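Local coordinates for Csm3 (Thermoplasma volcanium, PDB 6AE2), which probably binds CRISPR RNA as a backbone subunit of the type III-A Csm effector complex and probably carries the endonuclease activity that cuts target RNA, at residues S89-V94 with L197-S202. Residues are numbered along the deposited sequence; the frame is centred on the assembly and turned at random.
Sequences SLLENV and LKTGIS
The hydroxyl OG1 of Thr199 is met from helix 80-93 by a methyl: Leu91 CD2 lies 3.9 Å from it, in van der Waals contact. With chi1 at 83°, OG1 is tucked over its own backbone, on the side of helix 190-205 that meets Leu91. The side chains lie roughly perpendicular, and of the leucine's two methyls it is CD2 that reaches the threonine. The same methyl is 4.0 Å from Gly200 CA, and Leu91 CG follows at 4.1 Å, so the fork of the leucine rests on bare backbone. Glycine suits this place because, without a side chain, it lets the helices approach until the CA atoms of Leu91 and Gly200 are 6.1 Å apart. A branched aliphatic chain suits position 91, which is buried and also touches Cys196, Tyr96, Val105 and Phe109. Next to it in the chain, Leu90 extends the apolar contact to Leu203 and Leu204. Ile201 points away from helix 80-93 and packs on Ile222 and Leu224 of the central antiparallel sheet, placing helix 190-205 between that sheet and helix 80-93. Between these two helices the contact therefore rests on shape and hydrophobic burial, with neither hydrogen bond nor salt bridge linking the two segments.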
loop_
_atom_site.group_PDB
_atom_site.type_symbol
_atom_site.label_atom_id
_atom_site.label_comp_id
_atom_site.label_asym_id
_atom_site.label_seq_id
_atom_site.Cartn_x
_atom_site.Cartn_y
_atom_site.Cartn_z
ATOM N N SER A 89 -3.811 7.360 -14.723
ATOM C CA SER A 89 -5.035 6.565 -14.741
ATOM C C SER A 89 -5.973 6.951 -13.607
ATOM O O SER A 89 -7.198 6.917 -13.777
ATOM C CB SER A 89 -4.697 5.077 -14.667
ATOM O OG SER A 89 -4.258 4.720 -13.368
ATOM N N LEU A 90 -5.423 7.330 -12.449
ATOM C CA LEU A 90 -6.264 7.720 -11.322
ATOM C C LEU A 90 -6.984 9.035 -11.594
ATOM O O LEU A 90 -8.154 9.197 -11.224
ATOM C CB LEU A 90 -5.422 7.826 -10.052
ATOM C CG LEU A 90 -4.926 6.504 -9.463
ATOM C CD1 LEU A 90 -3.682 6.731 -8.629
ATOM C CD2 LEU A 90 -6.013 5.846 -8.634
ATOM N N LEU A 91 -6.305 9.987 -12.239
ATOM C CA LEU A 91 -6.954 11.253 -12.561
ATOM C C LEU A 91 -8.011 11.068 -13.642
ATOM O O LEU A 91 -9.057 11.725 -13.615
ATOM C CB LEU A 91 -5.913 12.284 -12.988
ATOM C CG LEU A 91 -4.966 12.758 -11.883
ATOM C CD1 LEU A 91 -3.643 13.236 -12.471
ATOM C CD2 LEU A 91 -5.618 13.848 -11.044
ATOM N N GLU A 92 -7.759 10.173 -14.598
ATOM C CA GLU A 92 -8.764 9.867 -15.608
ATOM C C GLU A 92 -9.951 9.117 -15.022
ATOM O O GLU A 92 -11.042 9.158 -15.602
ATOM C CB GLU A 92 -8.136 9.060 -16.746
ATOM C CG GLU A 92 -7.148 9.854 -17.583
ATOM C CD GLU A 92 -6.218 8.970 -18.389
ATOM O OE1 GLU A 92 -5.898 7.856 -17.922
ATOM O OE2 GLU A 92 -5.804 9.391 -19.491
ATOM N N ASN A 93 -9.766 8.435 -13.888
ATOM C CA ASN A 93 -10.881 7.763 -13.230
ATOM C C ASN A 93 -11.775 8.754 -12.496
ATOM O O ASN A 93 -12.999 8.583 -12.466
ATOM C CB ASN A 93 -10.361 6.699 -12.262
ATOM C CG ASN A 93 -9.741 5.514 -12.975
ATOM O OD1 ASN A 93 -9.827 5.398 -14.197
ATOM N ND2 ASN A 93 -9.114 4.626 -12.212
ATOM N N VAL A 94 -11.184 9.793 -11.895
ATOM C CA VAL A 94 -11.962 10.813 -11.200
ATOM C C VAL A 94 -12.400 11.942 -12.119
ATOM O O VAL A 94 -13.057 12.886 -11.655
ATOM C CB VAL A 94 -11.177 11.407 -10.013
ATOM C CG1 VAL A 94 -10.642 10.295 -9.121
ATOM C CG2 VAL A 94 -10.051 12.306 -10.513
ATOM N N LEU A 197 -0.866 17.808 -10.163
ATOM C CA LEU A 197 0.130 16.823 -9.753
ATOM C C LEU A 197 -0.079 16.403 -8.304
ATOM O O LEU A 197 0.000 15.214 -7.975
ATOM C CB LEU A 197 1.536 17.390 -9.956
ATOM C CG LEU A 197 2.732 16.525 -9.545
ATOM C CD1 LEU A 197 2.584 15.085 -10.024
ATOM C CD2 LEU A 197 4.031 17.136 -10.058
ATOM N N LYS A 198 -0.351 17.370 -7.422
ATOM C CA LYS A 198 -0.478 17.067 -6.000
ATOM C C LYS A 198 -1.654 16.133 -5.733
ATOM O O LYS A 198 -1.507 15.119 -5.037
ATOM C CB LYS A 198 -0.625 18.360 -5.195
ATOM C CG LYS A 198 0.589 19.279 -5.235
ATOM C CD LYS A 198 1.462 19.114 -4.004
ATOM C CE LYS A 198 2.464 20.254 -3.882
ATOM N NZ LYS A 198 1.799 21.544 -3.542
ATOM N N THR A 199 -2.834 16.457 -6.273
ATOM C CA THR A 199 -4.005 15.627 -6.003
ATOM C C THR A 199 -3.890 14.260 -6.661
ATOM O O THR A 199 -4.462 13.284 -6.159
ATOM C CB THR A 199 -5.289 16.324 -6.460
ATOM O OG1 THR A 199 -5.491 16.101 -7.859
ATOM C CG2 THR A 199 -5.229 17.813 -6.181
ATOM N N GLY A 200 -3.170 14.164 -7.781
ATOM C CA GLY A 200 -2.862 12.853 -8.325
ATOM C C GLY A 200 -2.058 12.012 -7.352
ATOM O O GLY A 200 -2.309 10.815 -7.194
ATOM N N ILE A 201 -1.089 12.635 -6.677
ATOM C CA ILE A 201 -0.336 11.944 -5.637
ATOM C C ILE A 201 -1.253 11.566 -4.480
ATOM O O ILE A 201 -1.138 10.475 -3.908
ATOM C CB ILE A 201 0.846 12.817 -5.172
ATOM C CG1 ILE A 201 1.956 12.818 -6.227
ATOM C CG2 ILE A 201 1.380 12.345 -3.820
ATOM C CD1 ILE A 201 3.088 13.774 -5.922
ATOM N N SER A 202 -2.188 12.454 -4.127
ATOM C CA SER A 202 -3.147 12.144 -3.070
ATOM C C SER A 202 -3.996 10.934 -3.438
ATOM O O SER A 202 -4.240 10.054 -2.603
ATOM C CB SER A 202 -4.033 13.359 -2.796
ATOM O OG SER A 202 -3.437 14.219 -1.841
#